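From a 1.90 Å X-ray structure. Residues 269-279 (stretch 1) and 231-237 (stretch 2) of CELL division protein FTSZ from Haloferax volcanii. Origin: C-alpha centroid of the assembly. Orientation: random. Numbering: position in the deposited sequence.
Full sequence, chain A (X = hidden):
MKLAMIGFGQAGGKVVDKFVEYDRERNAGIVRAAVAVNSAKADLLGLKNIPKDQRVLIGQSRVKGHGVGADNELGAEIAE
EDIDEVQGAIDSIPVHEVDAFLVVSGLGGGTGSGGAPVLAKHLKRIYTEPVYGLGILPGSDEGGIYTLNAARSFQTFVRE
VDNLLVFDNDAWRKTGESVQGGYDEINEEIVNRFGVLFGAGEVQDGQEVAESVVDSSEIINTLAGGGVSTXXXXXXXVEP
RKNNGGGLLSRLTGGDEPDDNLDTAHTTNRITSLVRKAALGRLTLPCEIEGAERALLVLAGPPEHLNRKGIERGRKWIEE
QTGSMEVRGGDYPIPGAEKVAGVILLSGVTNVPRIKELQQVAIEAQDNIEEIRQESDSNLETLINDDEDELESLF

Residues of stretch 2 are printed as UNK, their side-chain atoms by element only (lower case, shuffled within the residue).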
ATOM      1  N   ASN A 269     -15.029  -0.378 -25.570  1.00 35.89           N
ATOM      2  CA  ASN A 269     -16.117  -0.210 -24.606  1.00 33.67           C
ATOM      3  C   ASN A 269     -15.927  -0.993 -23.300  1.00 34.95           C
ATOM      4  O   ASN A 269     -16.290  -0.517 -22.224  1.00 29.53           O
ATOM      5  CB  ASN A 269     -17.462  -0.571 -25.242  1.00 32.00           C
ATOM      6  CG  ASN A 269     -17.819   0.335 -26.400  1.00 44.50           C
ATOM      7  OD1 ASN A 269     -17.336   1.464 -26.490  1.00 47.19           O
ATOM      8  ND2 ASN A 269     -18.669  -0.154 -27.297  1.00 45.31           N
ATOM      9  N   ARG A 270     -15.373  -2.196 -23.398  1.00 38.15           N
ATOM     10  CA  ARG A 270     -15.096  -2.997 -22.211  1.00 38.45           C
ATOM     11  C   ARG A 270     -14.081  -2.282 -21.319  1.00 34.58           C
ATOM     12  O   ARG A 270     -14.220  -2.243 -20.095  1.00 31.06           O
ATOM     13  CB  ARG A 270     -14.558  -4.371 -22.620  1.00 48.15           C
ATOM     14  CG  ARG A 270     -14.318  -5.322 -21.456  1.00 59.82           C
ATOM     15  CD  ARG A 270     -13.200  -6.309 -21.754  1.00 67.41           C
ATOM     16  NE  ARG A 270     -11.986  -5.611 -22.171  1.00 72.47           N
ATOM     17  CZ  ARG A 270     -11.534  -5.581 -23.421  1.00 73.77           C
ATOM     18  NH1 ARG A 270     -12.186  -6.226 -24.380  1.00 76.15           N
ATOM     19  NH2 ARG A 270     -10.428  -4.912 -23.709  1.00 74.06           N
ATOM     20  N   ILE A 271     -13.060  -1.712 -21.949  1.00 26.90           N
ATOM     21  CA  ILE A 271     -12.034  -0.975 -21.235  1.00 30.23           C
ATOM     22  C   ILE A 271     -12.593   0.270 -20.565  1.00 30.19           C
ATOM     23  O   ILE A 271     -12.331   0.516 -19.391  1.00 25.63           O
ATOM     24  CB  ILE A 271     -10.880  -0.569 -22.168  1.00 26.75           C
ATOM     25  CG1 ILE A 271     -10.030  -1.790 -22.517  1.00 32.41           C
ATOM     26  CG2 ILE A 271     -10.016   0.505 -21.516  1.00 22.81           C
ATOM     27  CD1 ILE A 271      -8.886  -1.485 -23.477  1.00 33.37           C
ATOM     28  N   THR A 272     -13.359   1.062 -21.308  1.00 27.72           N
ATOM     29  CA  THR A 272     -13.880   2.293 -20.732  1.00 26.00           C
ATOM     30  C   THR A 272     -14.850   1.990 -19.593  1.00 26.09           C
ATOM     31  O   THR A 272     -14.933   2.748 -18.626  1.00 22.97           O
ATOM     32  CB  THR A 272     -14.541   3.198 -21.785  1.00 23.30           C
ATOM     33  OG1 THR A 272     -15.563   2.471 -22.475  1.00 29.47           O
ATOM     34  CG2 THR A 272     -13.512   3.666 -22.781  1.00 25.02           C
ATOM     35  N   SER A 273     -15.569   0.874 -19.708  1.00 30.62           N
ATOM     36  CA  SER A 273     -16.454   0.408 -18.636  1.00 28.28           C
ATOM     37  C   SER A 273     -15.704   0.045 -17.355  1.00 27.57           C
ATOM     38  O   SER A 273     -16.123   0.423 -16.263  1.00 24.73           O
ATOM     39  CB  SER A 273     -17.300  -0.781 -19.103  1.00 31.85           C
ATOM     40  OG  SER A 273     -18.351  -0.343 -19.946  1.00 46.80           O
ATOM     41  N   LEU A 274     -14.612  -0.707 -17.485  1.00 27.74           N
ATOM     42  CA  LEU A 274     -13.778  -1.026 -16.331  1.00 22.38           C
ATOM     43  C   LEU A 274     -13.228   0.238 -15.677  1.00 23.65           C
ATOM     44  O   LEU A 274     -13.148   0.328 -14.451  1.00 23.38           O
ATOM     45  CB  LEU A 274     -12.605  -1.917 -16.732  1.00 27.55           C
ATOM     46  CG  LEU A 274     -12.787  -3.425 -16.841  1.00 31.45           C
ATOM     47  CD1 LEU A 274     -11.428  -4.042 -17.111  1.00 36.84           C
ATOM     48  CD2 LEU A 274     -13.415  -4.018 -15.575  1.00 27.06           C
ATOM     49  N   VAL A 275     -12.837   1.200 -16.509  1.00 21.63           N
ATOM     50  CA  VAL A 275     -12.310   2.470 -16.032  1.00 18.72           C
ATOM     51  C   VAL A 275     -13.355   3.172 -15.166  1.00 17.65           C
ATOM     52  O   VAL A 275     -13.065   3.603 -14.045  1.00 22.55           O
ATOM     53  CB  VAL A 275     -11.867   3.382 -17.212  1.00 24.19           C
ATOM     54  CG1 VAL A 275     -11.531   4.774 -16.729  1.00 16.18           C
ATOM     55  CG2 VAL A 275     -10.665   2.782 -17.934  1.00 20.68           C
ATOM     56  N   ARG A 276     -14.576   3.266 -15.679  1.00 17.36           N
ATOM     57  CA  ARG A 276     -15.679   3.840 -14.909  1.00 23.25           C
ATOM     58  C   ARG A 276     -15.958   3.078 -13.611  1.00 19.81           C
ATOM     59  O   ARG A 276     -16.126   3.689 -12.556  1.00 21.88           O
ATOM     60  CB  ARG A 276     -16.949   3.954 -15.759  1.00 25.17           C
ATOM     61  CG  ARG A 276     -16.797   4.918 -16.941  1.00 32.72           C
ATOM     62  CD  ARG A 276     -18.152   5.334 -17.536  1.00 36.16           C
ATOM     63  NE  ARG A 276     -18.901   4.191 -18.052  1.00 34.55           N
ATOM     64  CZ  ARG A 276     -18.701   3.660 -19.253  1.00 38.02           C
ATOM     65  NH1 ARG A 276     -17.780   4.174 -20.055  1.00 38.02           N
ATOM     66  NH2 ARG A 276     -19.416   2.617 -19.650  1.00 41.55           N
ATOM     67  N   LYS A 277     -15.994   1.750 -13.686  1.00 21.57           N
ATOM     68  CA  LYS A 277     -16.278   0.927 -12.508  1.00 25.66           C
ATOM     69  C   LYS A 277     -15.217   1.104 -11.437  1.00 22.25           C
ATOM     70  O   LYS A 277     -15.526   1.139 -10.238  1.00 19.47           O
ATOM     71  CB  LYS A 277     -16.389  -0.548 -12.886  1.00 26.38           C
ATOM     72  CG  LYS A 277     -17.670  -0.896 -13.610  1.00 34.58           C
ATOM     73  CD  LYS A 277     -17.536  -2.208 -14.360  1.00 38.34           C
ATOM     74  CE  LYS A 277     -18.721  -2.445 -15.280  1.00 47.35           C
ATOM     75  NZ  LYS A 277     -18.508  -3.659 -16.109  1.00 54.98           N
ATOM     76  N   ALA A 278     -13.962   1.225 -11.870  1.00 19.95           N
ATOM     77  CA  ALA A 278     -12.853   1.416 -10.946  1.00 18.36           C
ATOM     78  C   ALA A 278     -12.905   2.796 -10.299  1.00 24.48           C
ATOM     79  O   ALA A 278     -12.645   2.936  -9.099  1.00 20.38           O
ATOM     80  CB  ALA A 278     -11.514   1.210 -11.659  1.00 22.41           C
ATOM     81  N   ALA A 279     -13.251   3.815 -11.084  1.00 18.30           N
ATOM     82  CA  ALA A 279     -13.255   5.179 -10.562  1.00 18.05           C
ATOM     83  C   ALA A 279     -14.420   5.411  -9.610  1.00 14.88           C
ATOM     84  O   ALA A 279     -14.300   6.180  -8.658  1.00 19.08           O
ATOM     85  CB  ALA A 279     -13.302   6.187 -11.673  1.00 15.95           C
ATOM     86  N   UNK A 231      -6.414   3.995  -4.278  1.00 13.44           N
ATOM     87  CA  UNK A 231      -6.498   3.182  -5.484  1.00 14.87           C
ATOM     88  C   UNK A 231      -7.916   2.684  -5.779  1.00 15.20           C
ATOM     89  O   UNK A 231      -8.589   2.149  -4.899  1.00 17.57           O
ATOM     90  c   UNK A 231      -4.067   2.509  -5.547  1.00 17.77           C
ATOM     91  c   UNK A 231      -5.788   0.978  -6.507  1.00 16.98           C
ATOM     92  c   UNK A 231      -5.502   1.993  -5.424  1.00 18.30           C
ATOM     93  N   UNK A 232      -8.362   2.873  -7.024  1.00 11.86           N
ATOM     94  CA  UNK A 232      -9.619   2.304  -7.484  1.00 12.96           C
ATOM     95  C   UNK A 232      -9.341   1.073  -8.315  1.00 15.47           C
ATOM     96  O   UNK A 232      -8.257   0.952  -8.887  1.00 19.16           O
ATOM     97  N   UNK A 233     -10.306   0.164  -8.405  1.00 15.27           N
ATOM     98  CA  UNK A 233     -10.031  -1.143  -9.006  1.00 15.68           C
ATOM     99  C   UNK A 233     -11.293  -1.829  -9.477  1.00 18.16           C
ATOM    100  O   UNK A 233     -12.270  -1.916  -8.743  1.00 20.45           O
ATOM    101  o   UNK A 233      -8.521  -7.484  -9.464  1.00 40.20           O
ATOM    102  c   UNK A 233      -9.107  -3.500  -8.399  1.00 16.87           C
ATOM    103  c   UNK A 233      -7.713  -5.249  -9.338  1.00 24.60           C
ATOM    104  c   UNK A 233      -9.897  -5.786  -8.520  1.00 25.09           C
ATOM    105  c   UNK A 233      -8.709  -6.171  -9.107  1.00 32.15           C
ATOM    106  c   UNK A 233     -10.080  -4.460  -8.154  1.00 22.04           C
ATOM    107  c   UNK A 233      -7.910  -3.920  -8.982  1.00 23.77           C
ATOM    108  c   UNK A 233      -9.308  -2.044  -7.982  1.00 14.20           C
ATOM    109  N   UNK A 234     -11.257  -2.336 -10.704  1.00 19.47           N
ATOM    110  CA  UNK A 234     -12.309  -3.209 -11.198  1.00 23.55           C
ATOM    111  C   UNK A 234     -11.700  -4.277 -12.093  1.00 24.05           C
ATOM    112  O   UNK A 234     -10.681  -4.054 -12.738  1.00 22.41           O
ATOM    113  c   UNK A 234     -13.375  -2.412 -11.948  1.00 17.16           C
ATOM    114  N   UNK A 235     -12.316  -5.450 -12.121  1.00 25.10           N
ATOM    115  CA  UNK A 235     -11.823  -6.523 -12.970  1.00 31.22           C
ATOM    116  C   UNK A 235     -12.969  -7.378 -13.465  1.00 38.48           C
ATOM    117  O   UNK A 235     -14.046  -7.393 -12.874  1.00 44.31           O
ATOM    118  c   UNK A 235     -10.816  -7.391 -12.217  1.00 33.37           C
ATOM    119  o   UNK A 235     -11.456  -8.183 -11.243  1.00 40.93           O
ATOM    120  N   UNK A 236     -12.728  -8.090 -14.557  1.00 38.90           N
ATOM    121  CA  UNK A 236     -13.707  -9.027 -15.081  1.00 40.66           C
ATOM    122  C   UNK A 236     -13.034 -10.079 -15.954  1.00 44.03           C
ATOM    123  O   UNK A 236     -11.963  -9.843 -16.525  1.00 36.34           O
ATOM    124  c   UNK A 236     -14.775  -8.291 -15.882  1.00 45.86           C
ATOM    125  o   UNK A 236     -16.463  -7.458 -17.912  1.00 74.07           O
ATOM    126  c   UNK A 236     -14.245  -7.520 -17.060  1.00 53.25           C
ATOM    127  o   UNK A 236     -15.108  -5.818 -18.460  1.00 64.00           O
ATOM    128  c   UNK A 236     -15.350  -6.889 -17.870  1.00 63.87           C
ATOM    129  N   UNK A 237     -13.666 -11.245 -16.046  1.00 50.10           N
ATOM    130  CA  UNK A 237     -13.129 -12.349 -16.820  1.00 52.38           C
ATOM    131  C   UNK A 237     -13.251 -12.137 -18.317  1.00 54.41           C
ATOM    132  O   UNK A 237     -13.868 -11.167 -18.766  1.00 50.23           O
TER
HETATM  133  O   HOH W   1     -12.825   0.843  -7.197  1.00 14.49           O
HETATM  134  O   HOH W   2     -15.089  -1.412  -8.676  1.00 28.77           O

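Position 231 carries three side-chain carbons and no heteroatom: the carbon bonded to CA bears the other two, so the branch lies at CB. The CA-to-CB bond points away from the helix, and the side chain stays 7.6 Å or more from stretch 1. A beta-branched group of three carbons is valine, Val231, with chi1 in the t well at 167°.

Position 232 has no side-chain atoms. Its bare CA sits 3.5 Å from Ala278 O, with an angle of 132° at the hydrogen, a CA-H...O contact. An ideal CB here would point toward the helix and lie 2.4 Å from that same oxygen, a clash, so the close approach of the two backbones depends on its absence. A residue without side-chain atoms is Gly232.

Position 233 shows one carbon followed by a ring of six carbons bearing a single oxygen at the far end, a phenol. Its CA-to-CB bond points away from the helix, and the side chain comes no nearer than 5.4 Å to it. The backbone makes the contact instead: the N of position 233 is 3.6 Å from Ala278 CB, and the CA atoms of position 233 and Ala278 are 4.3 Å apart, the nearest CA pair across the stretches. The phenol identifies Tyr233.

At position 234 a single carbon is attached to CA, pointing toward the helix. This methyl lies 3.7 Å from both Leu274 O and Lys277 CB, 4.0 Å from Leu274 CD2 and 4.1 Å from Ala278 CB. One carbon and nothing more identifies Ala234.

Position 235 has one carbon and then one oxygen, with CA-to-CB directed away from the helix. Its backbone N is 3.9 Å from Leu274 CD2, while its side chain remains at least 5.4 Å from stretch 1. The short hydroxyl-bearing chain is Ser235, chi1 72° (p).

Position 236 bears three carbons in a row, the third carrying two oxygens: a carboxylate two methylenes from CA. The chain starts toward the helix, and one of the two oxygens lies 3.1 Å from Arg270 CG and 3.7 Å from Leu274 CG. The residue is therefore Glu236, and that oxygen is OE2. Both partners in these closest approaches are carbons, so they are packing contacts and give no evidence of a salt bridge.

Position 237 again lacks side-chain atoms. An ideal CB would find nothing of stretch 1 within 5.5 Å, so here, unlike at Gly232, the contact leaves room for one. This is Gly237.

Helix and strand run at 137° to each other, their axes approaching to 6.0 Å, and bury 371 Å² in total. No direct hydrogen bond joins them. Alternation along the strand turns Ala234 and Glu236 toward the helix, where Arg270, Leu274, Lys277 and Ala278 receive them. Water completes the join: water 1 accepts from Tyr233 N (2.9 Å) and donates to Ala278 O (2.8 Å), while water 2 donates to Tyr233 O (2.9 Å) and Lys277 O (3.0 Å). The polar link is thus backbone to backbone through solvent, beside a small apolar contact centred on the Ala234 methyl.

Stretch 2 231-237: VGYASEG
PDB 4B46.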